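Local coordinates for uncharacterized hypothetical protein (Bacteroides uniformis, PDB 4EIU) that is of unknown function but carries an N-terminal DUF3823 domain of the transthyretin clan, built from beta-sheets, at residues Gly30-Arg35 / Val175-Arg180; Pro51-Met56 / Phe61-Ile66. All coordinates share one frame; numbering follows the deposited sequence.

Contact 1 (Gly30-Arg35 / Val175-Arg180)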
loop_
_atom_site.group_PDB
_atom_site.type_symbol
_atom_site.label_atom_id
_atom_site.label_comp_id
_atom_site.label_asym_id
_atom_site.label_seq_id
_atom_site.Cartn_x
_atom_site.Cartn_y
_atom_site.Cartn_z
ATOM N N GLY A 30 -3.044 6.671 -5.752
ATOM C CA GLY A 30 -2.010 7.500 -6.403
ATOM C C GLY A 30 -0.949 6.545 -6.903
ATOM O O GLY A 30 -1.020 5.314 -6.631
ATOM N N SER A 31 0.060 7.114 -7.547
ATOM C CA SER A 31 1.165 6.344 -8.145
ATOM C C SER A 31 1.903 5.497 -7.133
ATOM O O SER A 31 2.536 4.520 -7.503
ATOM C CB SER A 31 2.186 7.283 -8.830
ATOM O OG SER A 31 1.579 8.073 -9.839
ATOM N N GLU A 32 1.835 5.895 -5.850
ATOM C CA GLU A 32 2.518 5.173 -4.753
ATOM C C GLU A 32 1.626 4.101 -4.076
ATOM O O GLU A 32 1.966 3.544 -3.017
ATOM C CB GLU A 32 3.052 6.141 -3.710
ATOM C CG GLU A 32 3.873 7.279 -4.315
ATOM C CD GLU A 32 3.030 8.438 -4.863
ATOM O OE1 GLU A 32 1.783 8.491 -4.680
ATOM O OE2 GLU A 32 3.642 9.297 -5.519
ATOM N N GLY A 33 0.509 3.797 -4.704
ATOM C CA GLY A 33 -0.463 2.877 -4.151
ATOM C C GLY A 33 -0.265 1.461 -4.692
ATOM O O GLY A 33 0.859 0.993 -4.839
ATOM N N ILE A 34 -1.370 0.788 -5.033
ATOM C CA ILE A 34 -1.290 -0.579 -5.579
ATOM C C ILE A 34 -1.566 -0.520 -7.071
ATOM O O ILE A 34 -2.710 -0.236 -7.507
ATOM C CB ILE A 34 -2.257 -1.566 -4.905
ATOM C CG1 ILE A 34 -2.015 -1.662 -3.410
ATOM C CG2 ILE A 34 -2.188 -2.940 -5.625
ATOM C CD1 ILE A 34 -3.033 -2.514 -2.648
ATOM N N ARG A 35 -0.496 -0.735 -7.824
ATOM C CA ARG A 35 -0.472 -0.691 -9.287
ATOM C C ARG A 35 -0.986 -1.956 -9.920
ATOM O O ARG A 35 -0.618 -3.052 -9.493
ATOM C CB ARG A 35 0.937 -0.391 -9.782
ATOM C CG ARG A 35 1.038 0.052 -11.234
ATOM C CD ARG A 35 2.475 0.259 -11.650
ATOM N NE ARG A 35 3.129 -1.050 -11.785
ATOM C CZ ARG A 35 4.400 -1.234 -12.122
ATOM N NH1 ARG A 35 5.209 -0.200 -12.371
ATOM N NH2 ARG A 35 4.877 -2.476 -12.175
ATOM N N VAL A 175 -8.427 10.840 2.385
ATOM C CA VAL A 175 -7.165 11.095 3.104
ATOM C C VAL A 175 -6.135 9.963 2.882
ATOM O O VAL A 175 -6.429 8.765 3.013
ATOM C CB VAL A 175 -7.405 11.332 4.621
ATOM C CG1 VAL A 175 -8.194 10.187 5.257
ATOM C CG2 VAL A 175 -6.090 11.586 5.364
ATOM N N GLY A 176 -4.937 10.399 2.515
ATOM C CA GLY A 176 -3.778 9.552 2.338
ATOM C C GLY A 176 -2.703 10.423 1.737
ATOM O O GLY A 176 -2.825 11.657 1.727
ATOM N N TYR A 177 -1.654 9.805 1.212
ATOM C CA TYR A 177 -0.581 10.616 0.649
ATOM C C TYR A 177 -1.062 11.617 -0.405
ATOM O O TYR A 177 -0.729 12.790 -0.336
ATOM C CB TYR A 177 0.477 9.731 0.047
ATOM C CG TYR A 177 1.631 10.498 -0.467
ATOM C CD1 TYR A 177 2.464 11.207 0.414
ATOM C CD2 TYR A 177 1.905 10.543 -1.830
ATOM C CE1 TYR A 177 3.557 11.906 -0.058
ATOM C CE2 TYR A 177 2.985 11.271 -2.314
ATOM C CZ TYR A 177 3.815 11.920 -1.409
ATOM O OH TYR A 177 4.881 12.596 -1.873
ATOM N N ARG A 178 -1.834 11.158 -1.385
ATOM C CA ARG A 178 -2.219 12.037 -2.480
ATOM C C ARG A 178 -3.026 13.272 -1.998
ATOM O O ARG A 178 -2.784 14.402 -2.449
ATOM C CB ARG A 178 -2.966 11.231 -3.539
ATOM C CG ARG A 178 -3.234 11.992 -4.822
ATOM C CD ARG A 178 -3.875 11.098 -5.872
ATOM N NE ARG A 178 -4.450 11.912 -6.943
ATOM C CZ ARG A 178 -5.149 11.441 -7.980
ATOM N NH1 ARG A 178 -5.395 10.133 -8.129
ATOM N NH2 ARG A 178 -5.617 12.290 -8.885
ATOM N N ALA A 179 -3.938 13.057 -1.055
ATOM C CA ALA A 179 -4.853 14.077 -0.580
ATOM C C ALA A 179 -4.359 14.766 0.703
ATOM O O ALA A 179 -5.088 15.524 1.317
ATOM C CB ALA A 179 -6.250 13.467 -0.378
ATOM N N ARG A 180 -3.107 14.541 1.089
ATOM C CA ARG A 180 -2.624 15.023 2.351
ATOM C C ARG A 180 -2.776 16.541 2.362
ATOM O O ARG A 180 -2.591 17.173 1.327
ATOM C CB ARG A 180 -1.165 14.657 2.557
ATOM C CG ARG A 180 -0.188 15.274 1.554
ATOM C CD ARG A 180 1.184 14.629 1.644
ATOM N NE ARG A 180 2.149 15.264 0.755
ATOM C CZ ARG A 180 2.194 15.129 -0.573
ATOM N NH1 ARG A 180 1.322 14.370 -1.239
ATOM N NH2 ARG A 180 3.137 15.772 -1.258
#
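Glu32 lays its carboxylate against one side of the Tyr177 ring: OE1 lies 3.5 Å from CD2 of Tyr177, at the ring edge and near its plane, and OE2 of Glu32 is 3.8 Å from CE2 of the same ring. The carboxylate is turned 75° to the ring. The bend at chi2 of Glu32 (82°) folds the carboxylate back toward the tyrosine. Next to this pair, CD of the extended Arg178 passes 4.1 Å from CA of Gly30, while its NH1 continues to the carbonyl of Gln29.

Over one face of the Tyr177 ring, NH1 of Arg180 sits 3.4 Å above the centre and also donates to Tyr177 O (2.7 Å, 163°). That carbonyl receives Arg180 N from the opposite face of its plane, closing a type I turn. Glu182 pairs with NE of Arg180, and Trp238 meets the Tyr177 ring.

This is a loop-to-loop contact made by van der Waals approach, with no hydrogen bond across it. A type I turn, Gly30 to Gly33, in the DUF3823 N-terminal region between strands 10-18 and 35-40 meets a loop of the later four-stranded sheet, between strands 162-170 and 186-189, where Phe168 packs on Tyr177.

Contact 2 (Pro51-Met56 / Phe61-Ile66)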
loop_
_atom_site.group_PDB
_atom_site.type_symbol
_atom_site.label_atom_id
_atom_site.label_comp_id
_atom_site.label_asym_id
_atom_site.label_seq_id
_atom_site.Cartn_x
_atom_site.Cartn_y
_atom_site.Cartn_z
ATOM N N PRO A 51 -3.096 1.642 -19.811
ATOM C CA PRO A 51 -2.080 2.162 -18.898
ATOM C C PRO A 51 -2.168 1.532 -17.504
ATOM O O PRO A 51 -3.242 1.068 -17.076
ATOM C CB PRO A 51 -2.344 3.680 -18.851
ATOM C CG PRO A 51 -3.344 3.973 -19.911
ATOM C CD PRO A 51 -3.955 2.692 -20.389
ATOM N N ASP A 52 -1.020 1.441 -16.829
ATOM C CA ASP A 52 -1.014 1.035 -15.473
ATOM C C ASP A 52 -2.048 1.865 -14.719
ATOM O O ASP A 52 -2.135 3.075 -14.923
ATOM C CB ASP A 52 0.332 1.293 -14.816
ATOM C CG ASP A 52 1.459 0.447 -15.399
ATOM O OD1 ASP A 52 1.168 -0.497 -16.163
ATOM O OD2 ASP A 52 2.634 0.762 -15.082
ATOM N N PHE A 53 -2.803 1.226 -13.846
ATOM C CA PHE A 53 -3.835 1.942 -13.077
ATOM C C PHE A 53 -3.771 1.500 -11.654
ATOM O O PHE A 53 -2.998 0.583 -11.339
ATOM C CB PHE A 53 -5.232 1.839 -13.707
ATOM C CG PHE A 53 -5.795 0.454 -13.767
ATOM C CD1 PHE A 53 -5.576 -0.345 -14.885
ATOM C CD2 PHE A 53 -6.594 -0.038 -12.755
ATOM C CE1 PHE A 53 -6.105 -1.627 -14.958
ATOM C CE2 PHE A 53 -7.077 -1.339 -12.809
ATOM C CZ PHE A 53 -6.845 -2.133 -13.921
ATOM N N TYR A 54 -4.512 2.186 -10.782
ATOM C CA TYR A 54 -4.348 2.034 -9.334
ATOM C C TYR A 54 -5.651 1.646 -8.619
ATOM O O TYR A 54 -6.768 2.067 -9.015
ATOM C CB TYR A 54 -3.697 3.298 -8.759
ATOM C CG TYR A 54 -2.319 3.452 -9.289
ATOM C CD1 TYR A 54 -2.086 4.107 -10.495
ATOM C CD2 TYR A 54 -1.228 2.897 -8.625
ATOM C CE1 TYR A 54 -0.816 4.182 -11.023
ATOM C CE2 TYR A 54 0.048 2.979 -9.161
ATOM C CZ TYR A 54 0.242 3.629 -10.361
ATOM O OH TYR A 54 1.503 3.676 -10.888
ATOM N N CYS A 55 -5.503 0.779 -7.618
ATOM C CA CYS A 55 -6.568 0.446 -6.680
ATOM C C CYS A 55 -7.124 1.698 -5.971
ATOM O O CYS A 55 -6.417 2.665 -5.712
ATOM C CB CYS A 55 -6.117 -0.505 -5.601
ATOM S SG CYS A 55 -5.670 -2.145 -6.214
HETATM N N MSE A 56 -8.383 1.600 -5.620
HETATM C CA MSE A 56 -9.017 2.493 -4.656
HETATM C C MSE A 56 -8.487 2.203 -3.291
HETATM O O MSE A 56 -7.873 1.145 -3.022
HETATM C CB MSE A 56 -10.558 2.366 -4.743
HETATM C CG MSE A 56 -11.114 2.826 -6.124
HETATM SE SE MSE A 56 -13.028 2.582 -6.185
HETATM C CE MSE A 56 -12.878 0.743 -6.644
ATOM N N PHE A 61 -10.005 -2.770 -7.238
ATOM C CA PHE A 61 -9.781 -2.046 -8.490
ATOM C C PHE A 61 -10.802 -2.477 -9.492
ATOM O O PHE A 61 -11.374 -3.556 -9.381
ATOM C CB PHE A 61 -8.369 -2.246 -9.055
ATOM C CG PHE A 61 -8.024 -3.672 -9.487
ATOM C CD1 PHE A 61 -8.297 -4.120 -10.794
ATOM C CD2 PHE A 61 -7.324 -4.512 -8.648
ATOM C CE1 PHE A 61 -7.962 -5.434 -11.188
ATOM C CE2 PHE A 61 -6.974 -5.814 -9.038
ATOM C CZ PHE A 61 -7.285 -6.272 -10.316
ATOM N N GLN A 62 -11.045 -1.631 -10.472
ATOM C CA GLN A 62 -11.906 -2.005 -11.589
ATOM C C GLN A 62 -11.537 -1.186 -12.819
ATOM O O GLN A 62 -11.328 0.026 -12.725
ATOM C CB GLN A 62 -13.364 -1.811 -11.231
ATOM C CG GLN A 62 -14.366 -2.063 -12.368
ATOM C CD GLN A 62 -15.780 -1.836 -11.937
ATOM O OE1 GLN A 62 -16.413 -2.752 -11.412
ATOM N NE2 GLN A 62 -16.317 -0.631 -12.193
ATOM N N ASN A 63 -11.507 -1.846 -13.964
ATOM C CA ASN A 63 -11.462 -1.166 -15.240
ATOM C C ASN A 63 -12.458 -1.795 -16.203
ATOM O O ASN A 63 -12.463 -3.022 -16.359
ATOM C CB ASN A 63 -10.036 -1.203 -15.805
ATOM C CG ASN A 63 -9.871 -0.309 -17.011
ATOM O OD1 ASN A 63 -10.410 -0.597 -18.063
ATOM N ND2 ASN A 63 -9.134 0.800 -16.857
ATOM N N THR A 64 -13.247 -0.950 -16.877
ATOM C CA THR A 64 -14.364 -1.341 -17.756
ATOM C C THR A 64 -14.041 -1.178 -19.255
ATOM O O THR A 64 -14.904 -1.380 -20.087
ATOM C CB THR A 64 -15.616 -0.473 -17.447
ATOM O OG1 THR A 64 -15.272 0.923 -17.596
ATOM C CG2 THR A 64 -16.115 -0.736 -16.027
ATOM N N LYS A 65 -12.806 -0.796 -19.604
ATOM C CA LYS A 65 -12.410 -0.586 -21.007
ATOM C C LYS A 65 -11.328 -1.644 -21.386
ATOM O O LYS A 65 -10.197 -1.292 -21.725
ATOM C CB LYS A 65 -11.886 0.861 -21.241
ATOM C CG LYS A 65 -12.864 1.991 -20.927
ATOM N N ILE A 66 -11.665 -2.932 -21.271
ATOM C CA ILE A 66 -10.719 -4.031 -21.607
ATOM C C ILE A 66 -11.146 -4.688 -22.923
ATOM O O ILE A 66 -12.335 -5.024 -23.117
ATOM C CB ILE A 66 -10.623 -5.123 -20.513
ATOM C CG1 ILE A 66 -10.399 -4.551 -19.116
ATOM C CG2 ILE A 66 -9.492 -6.118 -20.842
ATOM C CD1 ILE A 66 -9.226 -3.643 -19.001
#
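Phe53 and Phe61 meet where the edge strands of two different sheets bring their side chains together. The chi1 of Phe53, 64°, sets CG between the backbone N and the carbonyl carbon, directing the ring across to segment 61-66. The meta carbon CE2 of Phe53 comes 3.6 Å from CD1 of Phe61, which lies near the plane of the Phe53 ring, at its edge. The ring planes are 63° apart and the ring centroids of Phe53 and Phe61 5.9 Å, an oblique aromatic pair. At the tip, CZ of Phe53 reaches CB of Asn63 at 3.8 Å, and CE1 is also close to it. This CB stands over the ring face, 4.2 Å from the Phe53 centroid and 26° off the normal, which meets the geometry of a CH-pi contact.

The Asn63 amide is itself held: OD1 accepts from Lys65 N (2.9 Å), an Asx turn at the corner where the chain changes direction. On the Phe61 ring, Cys55 SG lies 3.8 Å from CD2, an oblique sulfur-aromatic contact. Phe61 is therefore touched by Phe53 at CD1 and by the thiol at CD2.

No hydrogen bond joins the segments; each strand bonds to a different partner. Strand 53-54 borders strand 35-40, through Phe53 with Val36, whereas strand 60-63 borders strand 10-18, through Phe61 with Gly14 and Asn63 with Ile12. The aromatic pair thus lies between the edge strands of two sheets, with Val36 and Leu38 against Phe53 and Ile12 against Phe61.

In the fold
Contact 1 and contact 2 have centres 15 Å apart, and both segments of contact 2 fall in the sequence between those of contact 1. The two touch directly where segment 30-35 runs into strand 35-40 beside segment 51-56: Ile34 O lies 3.0 Å from Cys55 N, a probable backbone hydrogen bond. Separately, the carbonyl oxygens of Gly30 and Ser31 lie against the Tyr54 ring. Contact 2 joins the edge strands of two sheets inside the DUF3823 N-terminal region. Contact 1, by comparison, spans 140 residues and brings a loop of that region against one from the later four-stranded sheet. The 30-35 loop thus touches both that later loop and the 51-56 segment of contact 2.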